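Local structure of enoyl-CoA hydratase/isomerase family protein (3L3S) at residues Leu42-Val53 against Leu96-Pro106; Asp127-Phe137 against Leu184-Leu194. The protein belongs to the crotonase superfamily and probably acts as a hydro-lyase on acyl-CoA substrates in fatty acid metabolism. All blocks are in the same frame, centred on the assembly; numbering follows the deposited sequence.

Contact 1: Leu42-Val53 against Leu96-Pro106; sequences LRRAMGDDHVHV and LMLDLAHCPKP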
loop_
_atom_site.group_PDB
_atom_site.type_symbol
_atom_site.label_atom_id
_atom_site.label_comp_id
_atom_site.label_asym_id
_atom_site.label_seq_id
_atom_site.Cartn_x
_atom_site.Cartn_y
_atom_site.Cartn_z
ATOM N N LEU B 42 -28.050 0.897 8.620
ATOM C CA LEU B 42 -27.094 -0.098 8.158
ATOM C C LEU B 42 -27.443 -1.506 8.662
ATOM O O LEU B 42 -27.306 -2.475 7.915
ATOM C CB LEU B 42 -25.677 0.302 8.584
ATOM C CG LEU B 42 -24.510 -0.591 8.164
ATOM C CD1 LEU B 42 -24.330 -0.560 6.651
ATOM C CD2 LEU B 42 -23.269 -0.133 8.874
ATOM N N ARG B 43 -27.893 -1.607 9.918
ATOM C CA ARG B 43 -28.285 -2.893 10.518
ATOM C C ARG B 43 -29.493 -3.467 9.793
ATOM O O ARG B 43 -29.565 -4.675 9.555
ATOM C CB ARG B 43 -28.611 -2.746 12.005
ATOM C CG ARG B 43 -27.399 -2.579 12.903
ATOM C CD ARG B 43 -27.812 -2.570 14.364
ATOM N NE ARG B 43 -26.815 -1.930 15.223
ATOM C CZ ARG B 43 -26.938 -0.711 15.745
ATOM N NH1 ARG B 43 -28.014 0.027 15.499
ATOM N NH2 ARG B 43 -25.988 -0.233 16.538
ATOM N N ARG B 44 -30.385 -2.570 9.367
ATOM C CA ARG B 44 -31.594 -2.932 8.637
ATOM C C ARG B 44 -31.280 -3.266 7.188
ATOM O O ARG B 44 -31.890 -4.165 6.620
ATOM C CB ARG B 44 -32.632 -1.804 8.707
ATOM C CG ARG B 44 -33.246 -1.600 10.097
ATOM C CD ARG B 44 -34.328 -0.515 10.128
ATOM N NE ARG B 44 -33.800 0.839 9.931
ATOM C CZ ARG B 44 -34.163 1.659 8.945
ATOM N NH1 ARG B 44 -35.065 1.282 8.037
ATOM N NH2 ARG B 44 -33.604 2.855 8.853
ATOM N N ALA B 45 -30.295 -2.575 6.615
ATOM C CA ALA B 45 -29.878 -2.786 5.225
ATOM C C ALA B 45 -29.169 -4.119 5.029
ATOM O O ALA B 45 -29.393 -4.806 4.028
ATOM C CB ALA B 45 -28.984 -1.657 4.767
HETATM N N MSE B 46 -28.337 -4.489 6.004
HETATM C CA MSE B 46 -27.588 -5.747 5.970
HETATM C C MSE B 46 -28.474 -6.969 6.192
HETATM O O MSE B 46 -28.074 -8.094 5.870
HETATM C CB MSE B 46 -26.443 -5.717 6.983
HETATM C CG MSE B 46 -25.206 -5.034 6.448
HETATM SE SE MSE B 46 -23.894 -4.455 7.779
HETATM C CE MSE B 46 -23.598 -6.118 8.773
ATOM N N GLY B 47 -29.685 -6.724 6.699
ATOM C CA GLY B 47 -30.644 -7.786 6.954
ATOM C C GLY B 47 -31.800 -7.823 5.967
ATOM O O GLY B 47 -32.627 -8.733 6.021
ATOM N N ASP B 48 -31.827 -6.865 5.042
ATOM C CA ASP B 48 -32.880 -6.744 4.027
ATOM C C ASP B 48 -32.397 -7.269 2.662
ATOM O O ASP B 48 -31.468 -6.718 2.072
ATOM C CB ASP B 48 -33.301 -5.265 3.924
ATOM C CG ASP B 48 -34.660 -5.053 3.259
ATOM O OD1 ASP B 48 -35.160 -5.955 2.547
ATOM O OD2 ASP B 48 -35.220 -3.945 3.440
ATOM N N ASP B 49 -33.082 -8.293 2.151
ATOM C CA ASP B 49 -32.768 -8.927 0.862
ATOM C C ASP B 49 -33.016 -8.001 -0.329
ATOM O O ASP B 49 -32.472 -8.224 -1.414
ATOM C CB ASP B 49 -33.604 -10.201 0.668
ATOM C CG ASP B 49 -33.105 -11.382 1.491
ATOM O OD1 ASP B 49 -32.755 -11.204 2.679
ATOM O OD2 ASP B 49 -33.094 -12.509 0.945
ATOM N N HIS B 50 -33.844 -6.974 -0.113
ATOM C CA HIS B 50 -34.194 -5.991 -1.139
ATOM C C HIS B 50 -33.080 -4.980 -1.358
ATOM O O HIS B 50 -32.914 -4.466 -2.467
ATOM C CB HIS B 50 -35.497 -5.270 -0.786
ATOM C CG HIS B 50 -36.727 -5.979 -1.257
ATOM N ND1 HIS B 50 -37.447 -6.839 -0.454
ATOM C CD2 HIS B 50 -37.359 -5.966 -2.456
ATOM C CE1 HIS B 50 -38.466 -7.327 -1.139
ATOM N NE2 HIS B 50 -38.436 -6.813 -2.356
ATOM N N VAL B 51 -32.326 -4.712 -0.291
ATOM C CA VAL B 51 -31.186 -3.794 -0.332
ATOM C C VAL B 51 -29.958 -4.566 -0.821
ATOM O O VAL B 51 -29.472 -5.469 -0.142
ATOM C CB VAL B 51 -30.896 -3.193 1.066
ATOM C CG1 VAL B 51 -29.626 -2.318 1.040
ATOM C CG2 VAL B 51 -32.097 -2.384 1.542
ATOM N N HIS B 52 -29.478 -4.212 -2.008
ATOM C CA HIS B 52 -28.320 -4.872 -2.597
ATOM C C HIS B 52 -27.046 -4.041 -2.457
ATOM O O HIS B 52 -25.971 -4.588 -2.226
ATOM C CB HIS B 52 -28.573 -5.189 -4.076
ATOM C CG HIS B 52 -29.661 -6.198 -4.329
ATOM N ND1 HIS B 52 -29.943 -6.671 -5.592
ATOM C CD2 HIS B 52 -30.551 -6.797 -3.500
ATOM C CE1 HIS B 52 -30.963 -7.510 -5.532
ATOM N NE2 HIS B 52 -31.349 -7.605 -4.274
ATOM N N VAL B 53 -27.163 -2.725 -2.646
ATOM C CA VAL B 53 -26.027 -1.797 -2.547
ATOM C C VAL B 53 -26.373 -0.528 -1.761
ATOM O O VAL B 53 -27.519 -0.068 -1.779
ATOM C CB VAL B 53 -25.458 -1.395 -3.950
ATOM C CG1 VAL B 53 -24.700 -2.529 -4.568
ATOM C CG2 VAL B 53 -26.554 -1.032 -4.887
ATOM N N LEU B 96 -19.811 1.882 14.255
ATOM C CA LEU B 96 -20.476 2.159 12.978
ATOM C C LEU B 96 -19.485 1.976 11.834
ATOM O O LEU B 96 -19.739 1.205 10.894
ATOM C CB LEU B 96 -21.039 3.588 12.960
ATOM C CG LEU B 96 -21.365 4.282 11.626
ATOM C CD1 LEU B 96 -22.616 3.708 10.987
ATOM C CD2 LEU B 96 -21.513 5.772 11.855
HETATM N N MSE B 97 -18.328 2.617 11.979
HETATM C CA MSE B 97 -17.270 2.586 10.975
HETATM C C MSE B 97 -16.706 1.200 10.714
HETATM O O MSE B 97 -16.338 0.887 9.583
HETATM C CB MSE B 97 -16.155 3.555 11.354
HETATM C CG MSE B 97 -16.610 4.985 11.533
HETATM SE SE MSE B 97 -17.311 5.752 9.924
HETATM C CE MSE B 97 -17.914 7.472 10.632
ATOM N N LEU B 98 -16.722 0.358 11.751
ATOM C CA LEU B 98 -16.249 -1.025 11.674
ATOM C C LEU B 98 -17.245 -1.816 10.831
ATOM O O LEU B 98 -16.882 -2.357 9.782
ATOM C CB LEU B 98 -16.161 -1.645 13.076
ATOM C CG LEU B 98 -14.847 -2.251 13.589
ATOM C CD1 LEU B 98 -15.069 -2.839 14.988
ATOM C CD2 LEU B 98 -14.309 -3.313 12.632
ATOM N N ASP B 99 -18.509 -1.781 11.262
ATOM C CA ASP B 99 -19.644 -2.444 10.602
ATOM C C ASP B 99 -19.812 -2.049 9.129
ATOM O O ASP B 99 -20.228 -2.867 8.315
ATOM C CB ASP B 99 -20.948 -2.083 11.328
ATOM C CG ASP B 99 -21.306 -3.044 12.443
ATOM O OD1 ASP B 99 -20.460 -3.862 12.885
ATOM O OD2 ASP B 99 -22.468 -2.968 12.887
ATOM N N LEU B 100 -19.514 -0.782 8.825
ATOM C CA LEU B 100 -19.612 -0.215 7.482
ATOM C C LEU B 100 -18.483 -0.675 6.552
ATOM O O LEU B 100 -18.712 -0.916 5.360
ATOM C CB LEU B 100 -19.672 1.322 7.566
ATOM C CG LEU B 100 -19.791 2.135 6.271
ATOM C CD1 LEU B 100 -21.100 1.804 5.561
ATOM C CD2 LEU B 100 -19.677 3.618 6.559
ATOM N N ALA B 101 -17.277 -0.807 7.098
ATOM C CA ALA B 101 -16.132 -1.258 6.314
ATOM C C ALA B 101 -16.177 -2.767 6.117
ATOM O O ALA B 101 -15.781 -3.255 5.059
ATOM C CB ALA B 101 -14.833 -0.836 6.962
ATOM N N HIS B 102 -16.709 -3.483 7.112
ATOM C CA HIS B 102 -16.845 -4.950 7.067
ATOM C C HIS B 102 -18.217 -5.401 6.523
ATOM O O HIS B 102 -18.563 -6.586 6.599
ATOM C CB HIS B 102 -16.626 -5.578 8.457
ATOM C CG HIS B 102 -15.190 -5.648 8.897
ATOM N ND1 HIS B 102 -14.131 -5.285 8.092
ATOM C CD2 HIS B 102 -14.646 -6.035 10.076
ATOM C CE1 HIS B 102 -12.999 -5.442 8.756
ATOM N NE2 HIS B 102 -13.284 -5.895 9.964
ATOM N N CYS B 103 -18.982 -4.459 5.968
ATOM C CA CYS B 103 -20.308 -4.733 5.402
ATOM C C CYS B 103 -20.185 -5.534 4.101
ATOM O O CYS B 103 -19.541 -5.078 3.163
ATOM C CB CYS B 103 -21.051 -3.417 5.144
ATOM S SG CYS B 103 -22.705 -3.567 4.417
ATOM N N PRO B 104 -20.794 -6.743 4.039
ATOM C CA PRO B 104 -20.767 -7.630 2.863
ATOM C C PRO B 104 -21.306 -6.993 1.583
ATOM O O PRO B 104 -20.858 -7.336 0.494
ATOM C CB PRO B 104 -21.647 -8.797 3.297
ATOM C CG PRO B 104 -21.453 -8.835 4.756
ATOM C CD PRO B 104 -21.543 -7.393 5.131
ATOM N N LYS B 105 -22.269 -6.079 1.733
ATOM C CA LYS B 105 -22.891 -5.361 0.614
ATOM C C LYS B 105 -22.068 -4.115 0.268
ATOM O O LYS B 105 -21.569 -3.445 1.176
ATOM C CB LYS B 105 -24.335 -4.982 0.969
ATOM C CG LYS B 105 -25.218 -6.202 1.103
ATOM C CD LYS B 105 -26.605 -5.909 1.585
ATOM C CE LYS B 105 -27.240 -7.211 2.076
ATOM N NZ LYS B 105 -28.675 -7.044 2.392
ATOM N N PRO B 106 -21.875 -3.815 -1.038
ATOM C CA PRO B 106 -21.096 -2.641 -1.477
ATOM C C PRO B 106 -21.585 -1.299 -0.960
ATOM O O PRO B 106 -22.783 -1.031 -0.945
ATOM C CB PRO B 106 -21.207 -2.695 -2.996
ATOM C CG PRO B 106 -21.344 -4.131 -3.281
ATOM C CD PRO B 106 -22.312 -4.591 -2.216
#
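Lys105 reaches across to residues 45-51 and plants its ammonium group among their backbone carbonyls. NZ donates a hydrogen bond of 2.9 Å to Ala45 O and a second of 3.1 Å to Val51 O, each lying in the plane of its carbonyl; Asp48 O is also close, 2.8 Å from NZ. With CG anti to the carbonyl carbon (chi1 -67°) and every later torsion near 180°, the lysine chain runs straight out to these carbonyls, its CD and CE passing alongside Val51 O. One buried ammonium therefore ties Ala45 of the helix to the residues leading into strand 53-58, and the ring of carbonyl oxygens would be expected to favour its charged form. Within the same turn, Asp48 OD1 accepts from His50 N, an Asx turn in which the donor stands above the carboxylate plane.

The apolar packing begins with Leu42 on helix 32-45 and follows the chain past Leu100 to Pro106. Leu42 splits its two methyls: CD2 rests against the backbone N of Leu100 (3.8 Å) and CB of Asp99, while CD1 faces Leu100 CD1 and Cys103 SG, the two leucine side chains crossing at about a right angle. Met46, a selenomethionine, lays CG on Cys103 SG at 3.5 Å, and its chain bends at chi3 so that CE comes near Pro104 CD. Farther along, Val53 CG1 sits over the Pro106 ring, 3.8 Å from CB.

Asp99 turns its carboxylate to His39, on helix 32-45 itself. Helix 194-207 covers Val53 and Pro106, helix 210-223 packs on His52 and Pro104, and Leu18 of strand 17-22 backs Ala45 and Val51; strands 53-58 and 107-111 then continue side by side into the central parallel part of the sheet.

Contact 2: Asp127-Phe137 against Leu184-Leu194; sequences DLAYASPAARF and LINRILPEAAL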
loop_
_atom_site.group_PDB
_atom_site.type_symbol
_atom_site.label_atom_id
_atom_site.label_comp_id
_atom_site.label_asym_id
_atom_site.label_seq_id
_atom_site.Cartn_x
_atom_site.Cartn_y
_atom_site.Cartn_z
ATOM N N ASP B 127 -16.505 1.264 0.536
ATOM C CA ASP B 127 -15.715 0.471 -0.412
ATOM C C ASP B 127 -15.240 1.348 -1.568
ATOM O O ASP B 127 -14.061 1.306 -1.957
ATOM C CB ASP B 127 -16.534 -0.696 -0.966
ATOM C CG ASP B 127 -16.910 -1.715 0.096
ATOM O OD1 ASP B 127 -16.039 -2.107 0.896
ATOM O OD2 ASP B 127 -18.086 -2.130 0.120
ATOM N N LEU B 128 -16.165 2.150 -2.099
ATOM C CA LEU B 128 -15.877 3.073 -3.196
ATOM C C LEU B 128 -16.192 4.547 -2.844
ATOM O O LEU B 128 -16.979 4.828 -1.932
ATOM C CB LEU B 128 -16.621 2.644 -4.465
ATOM C CG LEU B 128 -16.417 1.209 -4.982
ATOM C CD1 LEU B 128 -17.298 0.944 -6.186
ATOM C CD2 LEU B 128 -14.952 0.954 -5.303
ATOM N N ALA B 129 -15.535 5.475 -3.538
ATOM C CA ALA B 129 -15.729 6.908 -3.316
ATOM C C ALA B 129 -15.510 7.671 -4.617
ATOM O O ALA B 129 -14.486 7.501 -5.287
ATOM C CB ALA B 129 -14.783 7.425 -2.233
ATOM N N TYR B 130 -16.510 8.460 -4.999
ATOM C CA TYR B 130 -16.463 9.256 -6.227
ATOM C C TYR B 130 -16.665 10.729 -5.900
ATOM O O TYR B 130 -17.618 11.111 -5.204
ATOM C CB TYR B 130 -17.514 8.761 -7.235
ATOM C CG TYR B 130 -17.281 7.332 -7.668
ATOM C CD1 TYR B 130 -16.437 7.034 -8.759
ATOM C CD2 TYR B 130 -17.811 6.255 -6.920
ATOM C CE1 TYR B 130 -16.108 5.689 -9.089
ATOM C CE2 TYR B 130 -17.492 4.916 -7.235
ATOM C CZ TYR B 130 -16.633 4.638 -8.314
ATOM O OH TYR B 130 -16.250 3.337 -8.558
ATOM N N ALA B 131 -15.751 11.546 -6.399
ATOM C CA ALA B 131 -15.797 12.972 -6.143
ATOM C C ALA B 131 -15.864 13.874 -7.363
ATOM O O ALA B 131 -15.625 13.445 -8.495
ATOM C CB ALA B 131 -14.620 13.367 -5.261
ATOM N N SER B 132 -16.258 15.121 -7.107
ATOM C CA SER B 132 -16.341 16.183 -8.113
ATOM C C SER B 132 -14.999 16.910 -7.963
ATOM O O SER B 132 -14.307 16.681 -6.970
ATOM C CB SER B 132 -17.511 17.135 -7.786
ATOM O OG SER B 132 -17.185 18.096 -6.785
ATOM N N PRO B 133 -14.599 17.763 -8.940
ATOM C CA PRO B 133 -13.314 18.467 -8.791
ATOM C C PRO B 133 -13.175 19.423 -7.609
ATOM O O PRO B 133 -12.078 19.572 -7.076
ATOM C CB PRO B 133 -13.170 19.191 -10.119
ATOM C CG PRO B 133 -13.747 18.224 -11.056
ATOM C CD PRO B 133 -15.033 17.845 -10.349
ATOM N N ALA B 134 -14.292 19.993 -7.159
ATOM C CA ALA B 134 -14.317 20.930 -6.028
ATOM C C ALA B 134 -14.168 20.284 -4.641
ATOM O O ALA B 134 -14.043 20.987 -3.632
ATOM C CB ALA B 134 -15.589 21.751 -6.074
ATOM N N ALA B 135 -14.151 18.953 -4.602
ATOM C CA ALA B 135 -14.029 18.206 -3.355
ATOM C C ALA B 135 -12.668 18.338 -2.669
ATOM O O ALA B 135 -11.619 18.121 -3.288
ATOM C CB ALA B 135 -14.379 16.735 -3.577
ATOM N N ARG B 136 -12.709 18.784 -1.412
ATOM C CA ARG B 136 -11.514 18.960 -0.591
ATOM C C ARG B 136 -11.539 17.958 0.557
ATOM O O ARG B 136 -12.598 17.456 0.939
ATOM C CB ARG B 136 -11.363 20.398 -0.105
ATOM C CG ARG B 136 -11.072 21.409 -1.227
ATOM C CD ARG B 136 -11.083 22.851 -0.719
ATOM N NE ARG B 136 -12.217 23.122 0.175
ATOM C CZ ARG B 136 -13.323 23.786 -0.155
ATOM N NH1 ARG B 136 -13.489 24.280 -1.380
ATOM N NH2 ARG B 136 -14.275 23.951 0.754
ATOM N N PHE B 137 -10.349 17.569 1.010
ATOM C CA PHE B 137 -10.195 16.544 2.041
ATOM C C PHE B 137 -9.279 17.015 3.155
ATOM O O PHE B 137 -8.196 17.547 2.900
ATOM C CB PHE B 137 -9.659 15.247 1.397
ATOM C CG PHE B 137 -10.445 14.805 0.186
ATOM C CD1 PHE B 137 -11.577 13.989 0.331
ATOM C CD2 PHE B 137 -10.114 15.281 -1.098
ATOM C CE1 PHE B 137 -12.379 13.649 -0.791
ATOM C CE2 PHE B 137 -10.908 14.956 -2.222
ATOM C CZ PHE B 137 -12.036 14.142 -2.073
ATOM N N LEU B 184 -7.576 7.902 -2.291
ATOM C CA LEU B 184 -8.590 8.306 -1.315
ATOM C C LEU B 184 -9.969 8.212 -1.966
ATOM O O LEU B 184 -10.953 7.910 -1.297
ATOM C CB LEU B 184 -8.277 9.714 -0.804
ATOM C CG LEU B 184 -8.932 10.383 0.406
ATOM C CD1 LEU B 184 -8.925 9.470 1.650
ATOM C CD2 LEU B 184 -8.186 11.679 0.691
ATOM N N ILE B 185 -10.013 8.466 -3.277
ATOM C CA ILE B 185 -11.232 8.351 -4.079
ATOM C C ILE B 185 -10.908 7.477 -5.297
ATOM O O ILE B 185 -9.732 7.277 -5.614
ATOM C CB ILE B 185 -11.816 9.734 -4.520
ATOM C CG1 ILE B 185 -10.726 10.612 -5.146
ATOM C CG2 ILE B 185 -12.522 10.401 -3.338
ATOM C CD1 ILE B 185 -11.191 11.901 -5.779
ATOM N N ASN B 186 -11.942 6.982 -5.980
ATOM C CA ASN B 186 -11.777 6.108 -7.148
ATOM C C ASN B 186 -11.690 6.785 -8.516
ATOM O O ASN B 186 -10.933 6.328 -9.383
ATOM C CB ASN B 186 -12.888 5.056 -7.190
ATOM C CG ASN B 186 -12.804 4.065 -6.043
ATOM O OD1 ASN B 186 -12.202 2.994 -6.170
ATOM N ND2 ASN B 186 -13.408 4.415 -4.916
ATOM N N ARG B 187 -12.471 7.852 -8.716
ATOM C CA ARG B 187 -12.508 8.573 -9.985
ATOM C C ARG B 187 -13.046 9.982 -9.776
ATOM O O ARG B 187 -13.865 10.207 -8.887
ATOM C CB ARG B 187 -13.396 7.808 -10.983
ATOM C CG ARG B 187 -13.168 8.103 -12.454
ATOM C CD ARG B 187 -13.956 7.129 -13.336
ATOM N NE ARG B 187 -13.835 7.481 -14.754
ATOM C CZ ARG B 187 -14.580 6.980 -15.738
ATOM N NH1 ARG B 187 -15.523 6.075 -15.489
ATOM N NH2 ARG B 187 -14.412 7.425 -16.977
ATOM N N ILE B 188 -12.541 10.934 -10.562
ATOM C CA ILE B 188 -13.004 12.327 -10.505
ATOM C C ILE B 188 -13.920 12.527 -11.701
ATOM O O ILE B 188 -13.540 12.243 -12.836
ATOM C CB ILE B 188 -11.857 13.378 -10.619
ATOM C CG1 ILE B 188 -10.888 13.283 -9.437
ATOM C CG2 ILE B 188 -12.443 14.796 -10.631
ATOM C CD1 ILE B 188 -9.611 14.090 -9.651
ATOM N N LEU B 189 -15.131 13.004 -11.437
ATOM C CA LEU B 189 -16.111 13.252 -12.492
ATOM C C LEU B 189 -16.693 14.670 -12.454
ATOM O O LEU B 189 -16.741 15.286 -11.380
ATOM C CB LEU B 189 -17.252 12.233 -12.392
ATOM C CG LEU B 189 -16.850 10.865 -12.938
ATOM C CD1 LEU B 189 -16.795 9.882 -11.791
ATOM C CD2 LEU B 189 -17.759 10.435 -14.061
ATOM N N PRO B 190 -17.083 15.236 -13.631
ATOM C CA PRO B 190 -17.668 16.590 -13.633
ATOM C C PRO B 190 -18.969 16.543 -12.815
ATOM O O PRO B 190 -19.720 15.566 -12.914
ATOM C CB PRO B 190 -17.917 16.863 -15.127
ATOM C CG PRO B 190 -17.895 15.496 -15.775
ATOM C CD PRO B 190 -16.822 14.795 -15.017
ATOM N N GLU B 191 -19.182 17.554 -11.969
ATOM C CA GLU B 191 -20.342 17.612 -11.060
ATOM C C GLU B 191 -21.749 17.401 -11.582
ATOM O O GLU B 191 -22.653 17.118 -10.798
ATOM C CB GLU B 191 -20.294 18.830 -10.126
ATOM C CG GLU B 191 -19.721 20.090 -10.714
ATOM C CD GLU B 191 -18.205 20.199 -10.563
ATOM O OE1 GLU B 191 -17.738 20.606 -9.477
ATOM O OE2 GLU B 191 -17.484 19.902 -11.541
ATOM N N ALA B 192 -21.913 17.481 -12.902
ATOM C CA ALA B 192 -23.205 17.261 -13.555
ATOM C C ALA B 192 -23.374 15.769 -13.863
ATOM O O ALA B 192 -24.492 15.263 -13.930
ATOM C CB ALA B 192 -23.304 18.086 -14.841
ATOM N N ALA B 193 -22.248 15.069 -13.979
ATOM C CA ALA B 193 -22.227 13.639 -14.287
ATOM C C ALA B 193 -22.055 12.727 -13.075
ATOM O O ALA B 193 -22.301 11.529 -13.178
ATOM C CB ALA B 193 -21.142 13.343 -15.311
ATOM N N LEU B 194 -21.676 13.308 -11.933
ATOM C CA LEU B 194 -21.439 12.574 -10.681
ATOM C C LEU B 194 -22.613 11.737 -10.167
ATOM O O LEU B 194 -22.434 10.563 -9.844
ATOM C CB LEU B 194 -20.934 13.522 -9.577
ATOM C CG LEU B 194 -20.291 12.925 -8.313
ATOM C CD1 LEU B 194 -19.058 12.086 -8.660
ATOM C CD2 LEU B 194 -19.902 14.028 -7.353
#
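Ala129 O takes a 2.7 Å hydrogen bond from Asn186 N, nearly straight at 175°, in the tightly packed part of the contact. Beside it Ile185 sets its CG2 methyl between Ala129 CB and the Phe137 ring, 4.0 Å from CZ, while its CD1 reaches Ala131 CB at 3.8 Å. The Phe137 ring also meets Leu184 CD2, and Leu120 and Met123 of helix 118-124 pack on both residues. On the other face Tyr130 carries Arg187 CB at its ring edge, 3.8 Å from CD1; its hydroxyl is hydrogen-bonded to Glu166 of the third subunit.

This is the parallel pairing of strand 128-131 with the short, weakly bonded strand 187-188, outermost in this chain, of the crotonase-fold core sheet. Leu189 N gives Ala131 O a 3.0 Å bond, whereas Ala131 N to Arg187 O is weak at 3.4 Å, and Ser132 CA points its hydrogen at Leu189 O. From here the contact opens out. Pro133 leans on Ile188 CG2 through its CG (3.7 Å), and the Glu191 chain, bent at chi2 (-88°), brings OE2 to 3.4 Å from Pro133 CD; both residues are exposed. Next to them the buried Leu194, first in helix 194-207, tucks CD2 against Ser132 CB.

How the contacts relate
From the N terminus the chain leaves helix 32-45, passes through the turn of 42-53 and runs into strand 53-58; after helix 84-101 it returns at 96-106, closing contact 1 just before strand 107-111. Contact 2 opens only afterwards, at strand 128-131, and closes across the helices between 150 and 182 when 184-194 comes back to the sheet edge. The two loops thus follow in series, neither nesting nor crossing. Their centres lie about 22 Å apart on opposite sides of the chain's centre, yet they touch where Pro106 CA packs 3.4 Å from Asp127 OD2. Contact 1 joins helices to the middle of the sheet; contact 2 adds the strand outermost within the chain.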